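Local structure of xyloglucan-specific endo-beta-1,4-glucanase BoGH5A (Bacteroides ovatus, 3ZMR) at residues K46-I51 with Q56-T61; A314-H319 with N382-N387; G219-H224 with E231-R236; M116-L121 with G208-I213. The protein cleaves the beta-1,4-glucan backbone of xyloglucan internally, with retention of the anomeric configuration, yielding xyloglucan oligosaccharides for breakdown by a gut bacterium. All coordinates share one frame; numbering follows the deposited sequence.

Contact 1: K46-I51 with Q56-T61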
loop_
_atom_site.group_PDB
_atom_site.type_symbol
_atom_site.label_atom_id
_atom_site.label_comp_id
_atom_site.label_asym_id
_atom_site.label_seq_id
_atom_site.Cartn_x
_atom_site.Cartn_y
_atom_site.Cartn_z
ATOM N N LYS A 46 22.077 14.319 -13.751
ATOM C CA LYS A 46 23.082 14.922 -12.876
ATOM C C LYS A 46 24.455 14.286 -13.056
ATOM O O LYS A 46 24.589 13.089 -13.250
ATOM C CB LYS A 46 22.643 14.855 -11.403
ATOM C CG LYS A 46 21.497 15.806 -11.036
ATOM C CD LYS A 46 21.856 17.275 -11.250
ATOM C CE LYS A 46 20.694 18.198 -10.920
ATOM N NZ LYS A 46 20.877 19.556 -11.505
ATOM N N SER A 47 25.468 15.129 -12.968
ATOM C CA SER A 47 26.871 14.722 -12.863
ATOM C C SER A 47 27.301 14.770 -11.402
ATOM O O SER A 47 26.967 15.706 -10.670
ATOM C CB SER A 47 27.790 15.643 -13.672
ATOM O OG SER A 47 29.150 15.324 -13.472
ATOM N N SER A 48 28.064 13.768 -10.978
ATOM C CA SER A 48 28.638 13.776 -9.608
ATOM C C SER A 48 29.629 14.925 -9.386
ATOM O O SER A 48 29.880 15.349 -8.245
ATOM C CB SER A 48 29.368 12.454 -9.345
ATOM O OG SER A 48 30.359 12.227 -10.321
ATOM N N HIS A 49 30.181 15.432 -10.495
ATOM C CA HIS A 49 31.248 16.451 -10.483
ATOM C C HIS A 49 30.848 17.636 -11.324
ATOM O O HIS A 49 30.301 17.468 -12.415
ATOM C CB HIS A 49 32.556 15.879 -11.028
ATOM C CG HIS A 49 33.177 14.846 -10.149
ATOM N ND1 HIS A 49 32.670 13.568 -10.029
ATOM C CD2 HIS A 49 34.290 14.888 -9.367
ATOM C CE1 HIS A 49 33.428 12.882 -9.183
ATOM N NE2 HIS A 49 34.431 13.650 -8.787
ATOM N N THR A 50 31.137 18.828 -10.806
ATOM C CA THR A 50 31.002 20.085 -11.570
ATOM C C THR A 50 32.373 20.556 -12.055
ATOM O O THR A 50 32.507 21.121 -13.133
ATOM C CB THR A 50 30.372 21.217 -10.734
ATOM O OG1 THR A 50 31.175 21.494 -9.580
ATOM C CG2 THR A 50 28.991 20.859 -10.294
ATOM N N ILE A 51 33.368 20.398 -11.202
ATOM C CA ILE A 51 34.744 20.740 -11.519
ATOM C C ILE A 51 35.613 19.517 -11.204
ATOM O O ILE A 51 35.335 18.746 -10.262
ATOM C CB ILE A 51 35.215 21.993 -10.763
ATOM C CG1 ILE A 51 36.623 22.422 -11.228
ATOM C CG2 ILE A 51 35.183 21.761 -9.268
ATOM C CD1 ILE A 51 36.955 23.859 -10.867
ATOM N N GLN A 56 39.474 11.005 -14.000
ATOM C CA GLN A 56 38.473 10.857 -12.931
ATOM C C GLN A 56 37.302 9.988 -13.308
ATOM O O GLN A 56 36.751 10.116 -14.405
ATOM C CB GLN A 56 37.917 12.248 -12.604
ATOM C CG GLN A 56 36.921 12.331 -11.459
ATOM C CD GLN A 56 37.565 11.967 -10.141
ATOM O OE1 GLN A 56 38.622 12.487 -9.804
ATOM N NE2 GLN A 56 36.936 11.076 -9.398
ATOM N N TYR A 57 36.877 9.137 -12.368
ATOM C CA TYR A 57 35.584 8.463 -12.488
ATOM C C TYR A 57 34.458 9.389 -12.057
ATOM O O TYR A 57 34.427 9.872 -10.898
ATOM C CB TYR A 57 35.537 7.155 -11.706
ATOM C CG TYR A 57 36.321 6.041 -12.357
ATOM C CD1 TYR A 57 36.054 5.628 -13.677
ATOM C CD2 TYR A 57 37.315 5.378 -11.654
ATOM C CE1 TYR A 57 36.762 4.599 -14.245
ATOM C CE2 TYR A 57 38.012 4.338 -12.228
ATOM C CZ TYR A 57 37.741 3.973 -13.545
ATOM O OH TYR A 57 38.447 2.930 -14.139
ATOM N N VAL A 58 33.539 9.647 -12.995
ATOM C CA VAL A 58 32.436 10.569 -12.803
ATOM C C VAL A 58 31.133 9.800 -13.016
ATOM O O VAL A 58 31.013 9.014 -13.958
ATOM C CB VAL A 58 32.490 11.750 -13.813
ATOM C CG1 VAL A 58 31.264 12.671 -13.715
ATOM C CG2 VAL A 58 33.766 12.555 -13.577
ATOM N N ASN A 59 30.175 10.019 -12.122
ATOM C CA ASN A 59 28.867 9.397 -12.249
ATOM C C ASN A 59 27.868 10.274 -12.959
ATOM O O ASN A 59 27.779 11.475 -12.709
ATOM C CB ASN A 59 28.320 8.968 -10.900
ATOM C CG ASN A 59 28.787 7.598 -10.487
ATOM O OD1 ASN A 59 29.905 7.168 -10.771
ATOM N ND2 ASN A 59 27.922 6.908 -9.790
ATOM N N ILE A 60 27.160 9.664 -13.894
ATOM C CA ILE A 60 25.998 10.297 -14.517
ATOM C C ILE A 60 24.761 9.564 -13.982
ATOM O O ILE A 60 24.658 8.340 -14.119
ATOM C CB ILE A 60 26.057 10.237 -16.063
ATOM C CG1 ILE A 60 27.355 10.897 -16.580
ATOM C CG2 ILE A 60 24.826 10.908 -16.666
ATOM C CD1 ILE A 60 27.569 12.354 -16.178
ATOM N N THR A 61 23.872 10.324 -13.344
ATOM C CA THR A 61 22.711 9.787 -12.643
ATOM C C THR A 61 21.435 10.403 -13.206
ATOM O O THR A 61 21.338 11.622 -13.409
ATOM C CB THR A 61 22.806 10.051 -11.121
ATOM O OG1 THR A 61 24.081 9.596 -10.646
ATOM C CG2 THR A 61 21.685 9.320 -10.346
#
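Lys46 and Thr61 face each other as a hydrogen-bonded antiparallel pair in a beta-sheet of the BACON domain. They illustrate how a short edge strand is tied to a longer neighbour, then released into a loop. Two backbone bonds close the pair, Lys46 N to Thr61 O (2.8 Å) and Thr61 N to Lys46 O (2.9 Å), both nearly straight. Ser47 and Ile60 make the next pair, non-hydrogen-bonded, where Ser47 CA offers a CA-H...O contact to Asn59 O. Strand 24-31 flanks strand 55-62 on its other edge, bonding to the backbones of Val58 and Ile60.

Beyond Ser47 a side chain takes over one rung of the ladder. Ser48 N still reaches Asn59 O (2.9 Å), but the return bond from Asn59 N ends on Ser48 OG (2.9 Å), because OG lies between the backbone N and the carbonyl carbon (chi1 56°). The same hydroxyl pairs in the ring plane with His49 ND1 at 2.7 Å, which would fix the imidazole's turn.

Aliphatic carbons complete the edge. Val58 CG1 lies beside Ser47 OG, Val58 CG2 approaches His49 ND1 obliquely, and Gln56 CG makes a CH-pi contact over one face of the His49 ring, 4.2 Å from its centroid.

Contact 2: A314-H319 with N382-N387. With EDO (1,2-ethanediol), chain G.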
loop_
_atom_site.group_PDB
_atom_site.type_symbol
_atom_site.label_atom_id
_atom_site.label_comp_id
_atom_site.label_asym_id
_atom_site.label_seq_id
_atom_site.Cartn_x
_atom_site.Cartn_y
_atom_site.Cartn_z
ATOM N N ALA A 314 3.037 8.637 9.158
ATOM C CA ALA A 314 4.173 9.561 9.140
ATOM C C ALA A 314 5.257 9.065 8.175
ATOM O O ALA A 314 5.894 9.860 7.489
ATOM C CB ALA A 314 4.724 9.796 10.546
ATOM N N LYS A 315 5.483 7.758 8.130
ATOM C CA LYS A 315 6.452 7.191 7.188
ATOM C C LYS A 315 6.015 7.335 5.722
ATOM O O LYS A 315 6.859 7.400 4.811
ATOM C CB LYS A 315 6.824 5.750 7.536
ATOM C CG LYS A 315 7.630 5.619 8.832
ATOM C CD LYS A 315 7.866 4.174 9.219
ATOM C CE LYS A 315 8.705 4.053 10.475
ATOM N NZ LYS A 315 8.013 4.573 11.670
ATOM N N ALA A 316 4.703 7.333 5.487
ATOM C CA ALA A 316 4.198 7.604 4.126
ATOM C C ALA A 316 4.617 9.006 3.694
ATOM O O ALA A 316 5.211 9.217 2.629
ATOM C CB ALA A 316 2.677 7.465 4.066
ATOM N N VAL A 317 4.292 9.978 4.531
ATOM C CA VAL A 317 4.567 11.369 4.242
ATOM C C VAL A 317 6.064 11.580 4.018
ATOM O O VAL A 317 6.472 12.298 3.103
ATOM C CB VAL A 317 4.047 12.271 5.378
ATOM C CG1 VAL A 317 4.499 13.717 5.206
ATOM C CG2 VAL A 317 2.518 12.218 5.449
ATOM N N ALA A 318 6.894 10.947 4.849
ATOM C CA ALA A 318 8.354 11.171 4.794
ATOM C C ALA A 318 9.082 10.344 3.725
ATOM O O ALA A 318 10.139 10.754 3.222
ATOM C CB ALA A 318 8.972 10.911 6.174
ATOM N N HIS A 319 8.568 9.160 3.397
ATOM C CA HIS A 319 9.360 8.198 2.621
ATOM C C HIS A 319 8.683 7.467 1.469
ATOM O O HIS A 319 9.363 6.781 0.701
ATOM C CB HIS A 319 9.948 7.129 3.559
ATOM C CG HIS A 319 10.709 7.694 4.715
ATOM N ND1 HIS A 319 11.953 8.254 4.570
ATOM C CD2 HIS A 319 10.405 7.767 6.034
ATOM C CE1 HIS A 319 12.382 8.662 5.751
ATOM N NE2 HIS A 319 11.465 8.365 6.657
ATOM N N ASN A 382 -2.947 14.999 3.400
ATOM C CA ASN A 382 -3.350 15.979 2.374
ATOM C C ASN A 382 -2.321 16.146 1.270
ATOM O O ASN A 382 -2.670 16.474 0.149
ATOM C CB ASN A 382 -3.811 17.332 2.987
ATOM C CG ASN A 382 -2.719 18.194 3.625
ATOM O OD1 ASN A 382 -1.563 17.856 3.738
ATOM N ND2 ASN A 382 -3.148 19.389 4.069
ATOM N N VAL A 383 -1.049 15.897 1.578
ATOM C CA VAL A 383 0.008 15.980 0.557
ATOM C C VAL A 383 -0.267 14.998 -0.600
ATOM O O VAL A 383 -0.030 15.312 -1.764
ATOM C CB VAL A 383 1.415 15.794 1.160
ATOM C CG1 VAL A 383 1.629 14.401 1.718
ATOM C CG2 VAL A 383 2.479 16.112 0.126
ATOM N N PHE A 384 -0.793 13.819 -0.275
ATOM C CA PHE A 384 -1.196 12.860 -1.297
ATOM C C PHE A 384 -2.461 13.277 -2.022
ATOM O O PHE A 384 -2.493 13.300 -3.261
ATOM C CB PHE A 384 -1.319 11.438 -0.684
ATOM C CG PHE A 384 -0.015 10.963 -0.132
ATOM C CD1 PHE A 384 1.011 10.627 -0.978
ATOM C CD2 PHE A 384 0.215 10.911 1.228
ATOM C CE1 PHE A 384 2.258 10.278 -0.497
ATOM C CE2 PHE A 384 1.467 10.548 1.715
ATOM C CZ PHE A 384 2.470 10.203 0.862
ATOM N N ILE A 385 -3.478 13.671 -1.257
ATOM C CA ILE A 385 -4.768 14.025 -1.837
ATOM C C ILE A 385 -4.580 15.175 -2.844
ATOM O O ILE A 385 -5.115 15.150 -3.949
ATOM C CB ILE A 385 -5.806 14.387 -0.747
ATOM C CG1 ILE A 385 -6.026 13.194 0.209
ATOM C CG2 ILE A 385 -7.120 14.883 -1.356
ATOM C CD1 ILE A 385 -6.529 11.935 -0.482
ATOM N N ASN A 386 -3.798 16.169 -2.445
ATOM C CA ASN A 386 -3.551 17.348 -3.302
ATOM C C ASN A 386 -2.658 17.043 -4.508
ATOM O O ASN A 386 -2.686 17.769 -5.509
ATOM C CB ASN A 386 -2.974 18.495 -2.496
ATOM C CG ASN A 386 -3.993 19.141 -1.572
ATOM O OD1 ASN A 386 -5.193 19.147 -1.864
ATOM N ND2 ASN A 386 -3.516 19.688 -0.451
ATOM N N ASN A 387 -1.921 15.933 -4.439
ATOM C CA ASN A 387 -1.198 15.366 -5.567
ATOM C C ASN A 387 -2.015 14.377 -6.386
ATOM O O ASN A 387 -1.455 13.648 -7.227
ATOM C CB ASN A 387 0.137 14.774 -5.108
ATOM C CG ASN A 387 1.247 15.813 -4.997
ATOM O OD1 ASN A 387 1.311 16.743 -5.787
ATOM N ND2 ASN A 387 2.171 15.602 -4.071
HETATM C C1 EDO G . 9.228 8.885 9.134
HETATM O O1 EDO G . 8.278 8.990 10.187
HETATM C C2 EDO G . 10.645 8.536 9.599
HETATM O O2 EDO G . 11.587 9.526 9.185
#
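Phe384 meets Ala316 and Val317 with the rim of its ring, a compact case of an aromatic edge set against a helix backbone. The closest approach is from Phe384 CZ to Ala316 O, 3.4 Å, with the carbonyl oxygen near the plane of the ring; Val317 N lies at the same rim, 4.0 Å from Phe384 CE2. Methyl groups widen the contact. Ala316 CB stands 4.1 Å from Phe384 CE2, and Val317 CG2 touches both Phe384 CE2 and, at 4.4 Å, Val383 CG1. No hydrogen bond crosses the contact.

The ring is directed partly by its torsion: CG lies anti to the carbonyl carbon (chi1 -61°), which carries the phenyl group toward helix 313-319 although the bond from CA to CB does not point there. Val383 CG1 lies 3.7 Å above one face of the ring, toward its rim.

Both helices belong to the outer layer of the (beta/alpha)8 barrel of the GH5 catalytic domain. Helix 313-319 follows strand 304-307, and helix 382-386 precedes strand 391-396; their local axes approach to 10.7 Å at 56°, so that small side chains and one ring edge bridge the gap. Beneath them Ala316 and Phe384 both rest on Leu333 of strand 331-337, while Phe384 also packs on Val391.

Farther out, His319 turns away from helix 382-386 and its ring stacks on Tyr278. Its NE2 pairs at 2.8 Å with O2 of a 1,2-ethanediol, probably from the crystallisation liquor, which also lies against Ala318 CB.

Contact 3: G219-H224 with E231-R236. With EDO (1,2-ethanediol), chain H.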
loop_
_atom_site.group_PDB
_atom_site.type_symbol
_atom_site.label_atom_id
_atom_site.label_comp_id
_atom_site.label_asym_id
_atom_site.label_seq_id
_atom_site.Cartn_x
_atom_site.Cartn_y
_atom_site.Cartn_z
ATOM N N GLY A 219 2.846 -15.001 8.138
ATOM C CA GLY A 219 4.074 -15.454 8.779
ATOM C C GLY A 219 5.253 -14.512 8.718
ATOM O O GLY A 219 6.254 -14.719 9.424
ATOM N N GLY A 220 5.153 -13.481 7.877
ATOM C CA GLY A 220 6.144 -12.395 7.872
ATOM C C GLY A 220 7.302 -12.575 6.895
ATOM O O GLY A 220 8.317 -11.869 7.006
ATOM N N TRP A 221 7.183 -13.477 5.917
ATOM C CA TRP A 221 8.302 -13.699 4.983
ATOM C C TRP A 221 8.767 -12.456 4.241
ATOM O O TRP A 221 9.927 -12.384 3.858
ATOM C CB TRP A 221 7.951 -14.758 3.951
ATOM C CG TRP A 221 6.827 -14.418 3.023
ATOM C CD1 TRP A 221 5.488 -14.698 3.191
ATOM C CD2 TRP A 221 6.928 -13.697 1.777
ATOM N NE1 TRP A 221 4.758 -14.208 2.130
ATOM C CE2 TRP A 221 5.619 -13.611 1.234
ATOM C CE3 TRP A 221 7.993 -13.172 1.043
ATOM C CZ2 TRP A 221 5.351 -12.946 0.016
ATOM C CZ3 TRP A 221 7.722 -12.547 -0.182
ATOM C CH2 TRP A 221 6.425 -12.475 -0.692
ATOM N N LEU A 222 7.864 -11.479 4.037
ATOM C CA LEU A 222 8.217 -10.277 3.263
ATOM C C LEU A 222 8.963 -9.245 4.125
ATOM O O LEU A 222 9.492 -8.262 3.619
ATOM C CB LEU A 222 6.976 -9.647 2.614
ATOM C CG LEU A 222 7.206 -8.575 1.555
ATOM C CD1 LEU A 222 8.120 -9.007 0.424
ATOM C CD2 LEU A 222 5.860 -8.091 1.031
ATOM N N ASN A 223 9.015 -9.484 5.436
ATOM C CA ASN A 223 9.538 -8.503 6.380
ATOM C C ASN A 223 11.050 -8.511 6.515
ATOM O O ASN A 223 11.607 -8.592 7.622
ATOM C CB ASN A 223 8.863 -8.663 7.744
ATOM C CG ASN A 223 7.401 -8.258 7.719
ATOM O OD1 ASN A 223 6.954 -7.514 6.837
ATOM N ND2 ASN A 223 6.628 -8.767 8.679
ATOM N N HIS A 224 11.706 -8.421 5.364
ATOM C CA HIS A 224 13.161 -8.325 5.274
ATOM C C HIS A 224 13.568 -7.358 4.183
ATOM O O HIS A 224 14.162 -7.757 3.163
ATOM C CB HIS A 224 13.790 -9.693 5.060
ATOM C CG HIS A 224 13.349 -10.690 6.073
ATOM N ND1 HIS A 224 13.902 -10.740 7.333
ATOM C CD2 HIS A 224 12.345 -11.599 6.058
ATOM C CE1 HIS A 224 13.283 -11.673 8.042
ATOM N NE2 HIS A 224 12.332 -12.208 7.291
ATOM N N GLU A 231 16.459 -9.785 -3.816
ATOM C CA GLU A 231 16.296 -10.594 -5.023
ATOM C C GLU A 231 15.267 -11.718 -4.796
ATOM O O GLU A 231 14.341 -11.922 -5.594
ATOM C CB GLU A 231 17.652 -11.146 -5.502
ATOM C CG GLU A 231 17.615 -11.819 -6.864
ATOM C CD GLU A 231 18.992 -12.165 -7.409
ATOM O OE1 GLU A 231 19.967 -11.435 -7.140
ATOM O OE2 GLU A 231 19.082 -13.174 -8.123
ATOM N N ALA A 232 15.421 -12.438 -3.688
ATOM C CA ALA A 232 14.547 -13.556 -3.362
ATOM C C ALA A 232 13.118 -13.092 -3.094
ATOM O O ALA A 232 12.141 -13.743 -3.517
ATOM C CB ALA A 232 15.079 -14.319 -2.143
ATOM N N LEU A 233 12.996 -11.977 -2.371
ATOM C CA LEU A 233 11.667 -11.461 -2.006
ATOM C C LEU A 233 10.936 -10.896 -3.234
ATOM O O LEU A 233 9.736 -11.179 -3.432
ATOM C CB LEU A 233 11.758 -10.427 -0.881
ATOM C CG LEU A 233 12.196 -11.004 0.457
ATOM C CD1 LEU A 233 12.161 -9.946 1.538
ATOM C CD2 LEU A 233 11.393 -12.190 0.869
ATOM N N ASP A 234 11.660 -10.148 -4.062
ATOM C CA ASP A 234 11.074 -9.613 -5.299
ATOM C C ASP A 234 10.605 -10.780 -6.181
ATOM O O ASP A 234 9.537 -10.729 -6.785
ATOM C CB ASP A 234 12.102 -8.799 -6.107
ATOM C CG ASP A 234 12.410 -7.441 -5.553
ATOM O OD1 ASP A 234 11.784 -6.994 -4.564
ATOM O OD2 ASP A 234 13.295 -6.766 -6.170
ATOM N N GLU A 235 11.426 -11.834 -6.300
ATOM C CA GLU A 235 11.094 -12.973 -7.153
ATOM C C GLU A 235 9.831 -13.666 -6.653
ATOM O O GLU A 235 8.926 -14.001 -7.435
ATOM C CB GLU A 235 12.251 -13.945 -7.173
ATOM C CG GLU A 235 11.984 -15.274 -7.845
ATOM C CD GLU A 235 13.202 -16.153 -7.809
ATOM O OE1 GLU A 235 14.051 -16.025 -8.713
ATOM O OE2 GLU A 235 13.306 -16.918 -6.841
ATOM N N ARG A 236 9.744 -13.860 -5.332
ATOM C CA ARG A 236 8.577 -14.511 -4.745
ATOM C C ARG A 236 7.306 -13.670 -4.889
ATOM O O ARG A 236 6.254 -14.197 -5.231
ATOM C CB ARG A 236 8.846 -14.837 -3.282
ATOM C CG ARG A 236 7.672 -15.470 -2.573
ATOM C CD ARG A 236 8.064 -15.960 -1.210
ATOM N NE ARG A 236 6.949 -16.526 -0.486
ATOM C CZ ARG A 236 7.083 -17.123 0.698
ATOM N NH1 ARG A 236 8.280 -17.233 1.252
ATOM N NH2 ARG A 236 6.028 -17.603 1.333
HETATM C C1 EDO H . 12.218 -17.397 0.023
HETATM O O1 EDO H . 12.905 -17.532 1.273
HETATM C C2 EDO H . 11.691 -15.980 -0.105
HETATM O O2 EDO H . 10.783 -15.730 0.969
#
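Two torsions bring Trp221 and Arg236 face to face: Trp221 CG lies between its backbone N and carbonyl carbon (chi1 64°), while Arg236 starts with CG opposite its own N (chi1 178°) and continues extended. The outcome is a stack of guanidinium on indole. The two planes are within 2° of parallel, and Arg236 CZ lies 3.6 Å from the centroid of the five-membered ring of Trp221, a cation-pi contact over the face. Arg236 CD makes a CH-pi contact 3.6 Å from the centroid of the six-membered ring, so one side chain engages both rings.

Leu233 comes from another direction. Its CD2 meets the indole at the edge, 3.5 Å from Trp221 CE3 and 3.3 Å from Trp221 O; CD1 reaches His224 O at 3.4 Å, and Leu222 CD1 packs on Leu233 CB. Polar ends are fixed from outside, Trp221 NE1 by Glu218 and Arg236 NH2 by Ser178. Arg236 NH1 also donates to O2 of a 1,2-ethanediol (2.9 Å).

An alanine at Trp221 would remove the guanidinium's flat support and is likely to leave Glu218 without its indole N-H partner, Arg236 less firmly held and a gap beside Leu233.

The loop carrying Trp221 joins strand 210-214 to helix 227-248, a beta-to-alpha loop at the substrate-binding end of the TIM barrel; Trp221 lies about 8 Å, side chain to side chain, from substrate-binding His216.

Contact 4: M116-L121 with G208-I213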
loop_
_atom_site.group_PDB
_atom_site.type_symbol
_atom_site.label_atom_id
_atom_site.label_comp_id
_atom_site.label_asym_id
_atom_site.label_seq_id
_atom_site.Cartn_x
_atom_site.Cartn_y
_atom_site.Cartn_z
ATOM N N MET A 116 -8.613 8.719 -7.760
ATOM C CA MET A 116 -9.227 9.722 -6.881
ATOM C C MET A 116 -10.764 9.741 -7.031
ATOM O O MET A 116 -11.521 9.813 -6.049
ATOM C CB MET A 116 -8.613 11.111 -7.117
ATOM C CG MET A 116 -9.130 12.164 -6.145
ATOM S SD MET A 116 -8.748 11.843 -4.392
ATOM C CE MET A 116 -7.030 12.179 -4.441
ATOM N N GLN A 117 -11.234 9.737 -8.276
ATOM C CA GLN A 117 -12.683 9.750 -8.551
ATOM C C GLN A 117 -13.334 8.471 -8.039
ATOM O O GLN A 117 -14.408 8.489 -7.466
ATOM C CB GLN A 117 -12.938 9.903 -10.049
ATOM C CG GLN A 117 -12.651 11.299 -10.590
ATOM C CD GLN A 117 -12.819 11.376 -12.087
ATOM O OE1 GLN A 117 -12.152 10.658 -12.808
ATOM N NE2 GLN A 117 -13.751 12.215 -12.554
ATOM N N LEU A 118 -12.647 7.347 -8.219
ATOM C CA LEU A 118 -13.162 6.073 -7.735
ATOM C C LEU A 118 -13.277 6.132 -6.217
ATOM O O LEU A 118 -14.255 5.618 -5.648
ATOM C CB LEU A 118 -12.277 4.915 -8.181
ATOM C CG LEU A 118 -12.986 3.561 -8.161
ATOM C CD1 LEU A 118 -13.830 3.345 -9.400
ATOM C CD2 LEU A 118 -11.986 2.415 -8.012
ATOM N N SER A 119 -12.292 6.749 -5.564
ATOM C CA SER A 119 -12.277 6.805 -4.093
ATOM C C SER A 119 -13.523 7.512 -3.556
ATOM O O SER A 119 -14.065 7.126 -2.524
ATOM C CB SER A 119 -10.985 7.430 -3.548
ATOM O OG SER A 119 -10.980 8.826 -3.657
ATOM N N ALA A 120 -14.023 8.486 -4.297
ATOM C CA ALA A 120 -15.172 9.257 -3.843
ATOM C C ALA A 120 -16.476 8.419 -3.900
ATOM O O ALA A 120 -17.458 8.742 -3.224
ATOM C CB ALA A 120 -15.312 10.499 -4.698
ATOM N N LEU A 121 -16.466 7.338 -4.678
ATOM C CA LEU A 121 -17.591 6.392 -4.793
ATOM C C LEU A 121 -17.515 5.274 -3.753
ATOM O O LEU A 121 -18.498 4.602 -3.448
ATOM C CB LEU A 121 -17.599 5.757 -6.192
ATOM C CG LEU A 121 -17.660 6.726 -7.364
ATOM C CD1 LEU A 121 -17.638 5.952 -8.687
ATOM C CD2 LEU A 121 -18.912 7.594 -7.279
ATOM N N GLY A 208 -22.790 -6.225 -4.490
ATOM C CA GLY A 208 -22.739 -4.822 -4.849
ATOM C C GLY A 208 -21.593 -4.062 -4.208
ATOM O O GLY A 208 -21.609 -2.841 -4.183
ATOM N N LEU A 209 -20.609 -4.780 -3.696
ATOM C CA LEU A 209 -19.459 -4.138 -3.041
ATOM C C LEU A 209 -18.241 -3.944 -3.954
ATOM O O LEU A 209 -17.997 -4.749 -4.859
ATOM C CB LEU A 209 -19.038 -5.007 -1.859
ATOM C CG LEU A 209 -20.089 -5.179 -0.756
ATOM C CD1 LEU A 209 -19.675 -6.325 0.153
ATOM C CD2 LEU A 209 -20.222 -3.867 0.032
ATOM N N TYR A 210 -17.462 -2.893 -3.694
ATOM C CA TYR A 210 -16.051 -2.879 -4.088
ATOM C C TYR A 210 -15.312 -3.895 -3.258
ATOM O O TYR A 210 -15.601 -4.054 -2.069
ATOM C CB TYR A 210 -15.422 -1.498 -3.908
ATOM C CG TYR A 210 -15.867 -0.457 -4.915
ATOM C CD1 TYR A 210 -15.171 -0.263 -6.090
ATOM C CD2 TYR A 210 -16.956 0.365 -4.656
ATOM C CE1 TYR A 210 -15.551 0.699 -7.004
ATOM C CE2 TYR A 210 -17.363 1.306 -5.575
ATOM C CZ TYR A 210 -16.651 1.457 -6.762
ATOM O OH TYR A 210 -17.034 2.412 -7.685
ATOM N N VAL A 211 -14.327 -4.560 -3.867
ATOM C CA VAL A 211 -13.561 -5.617 -3.206
ATOM C C VAL A 211 -12.076 -5.343 -3.362
ATOM O O VAL A 211 -11.629 -5.066 -4.469
ATOM C CB VAL A 211 -13.896 -7.013 -3.745
ATOM C CG1 VAL A 211 -13.035 -8.065 -3.071
ATOM C CG2 VAL A 211 -15.406 -7.277 -3.567
ATOM N N ILE A 212 -11.333 -5.402 -2.272
ATOM C CA ILE A 212 -9.896 -5.331 -2.246
ATOM C C ILE A 212 -9.332 -6.673 -1.766
ATOM O O ILE A 212 -9.730 -7.152 -0.687
ATOM C CB ILE A 212 -9.398 -4.219 -1.301
ATOM C CG1 ILE A 212 -9.869 -2.828 -1.721
ATOM C CG2 ILE A 212 -7.879 -4.253 -1.192
ATOM C CD1 ILE A 212 -9.835 -1.791 -0.612
ATOM N N ILE A 213 -8.456 -7.303 -2.540
ATOM C CA ILE A 213 -7.699 -8.489 -2.091
ATOM C C ILE A 213 -6.221 -8.140 -2.006
ATOM O O ILE A 213 -5.717 -7.347 -2.812
ATOM C CB ILE A 213 -7.919 -9.724 -2.979
ATOM C CG1 ILE A 213 -7.547 -9.462 -4.439
ATOM C CG2 ILE A 213 -9.359 -10.204 -2.838
ATOM C CD1 ILE A 213 -7.612 -10.702 -5.309
#
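Leu118 and Leu121, one helical turn apart, receive the outer end of the Tyr210 side chain, and the contact is made by leucine carbons against the ring and its hydroxyl. Leu118 CD1 approaches the ring obliquely, 4.0 Å from Tyr210 CE1 and 3.8 Å from the OH. Leu121 reaches the hydroxyl with both CB and CD1, each 3.7 Å from Tyr210 OH. The tyrosine gets there because its CG is anti to the carbonyl carbon (chi1 -72°) and its ring bridges the distance between backbones whose nearest CA atoms, those of Leu121 and Tyr210, are 9.4 Å apart.

The polar part is small. No hydrogen bond joins the two segments; instead, Tyr210 OH bonds to Arg111, which satisfies the buried hydroxyl among these leucine carbons.

A phenylalanine at Tyr210 lacks the hydroxyl and would probably leave Arg111 without this partner and thin the packing against Leu121.

On the strand side, Tyr210 packs between Val170 and Leu256 of the two neighbouring strands, at the start of strand 210-214. Helix 115-122, just ahead of the first barrel strand, thus packs against the amino-terminal end of the parallel strands, consistent with a helix closing the bottom of a (beta/alpha)8 barrel.

How the contacts relate
Contact 1 stands apart, in the BACON domain: a surface contact between adjacent strands, about 31 Å or more, centre to centre, from the other three, and the one with hydrogen bonds between its segments. Contacts 2, 3 and 4 all belong to the catalytic barrel yet sample different layers. Contact 4 is buried and joins helix to strand, contact 2 is partly buried between two outer helices, and contact 3 is a surface contact built on a charged stack, whereas contacts 2 and 4 rest on aliphatic carbons against an aromatic side chain. Contacts 2 and 4 meet directly, with Met116 CE 3.6 Å from Ile385 O, while contacts 3 and 4 lie on opposite sides of the chain's centre.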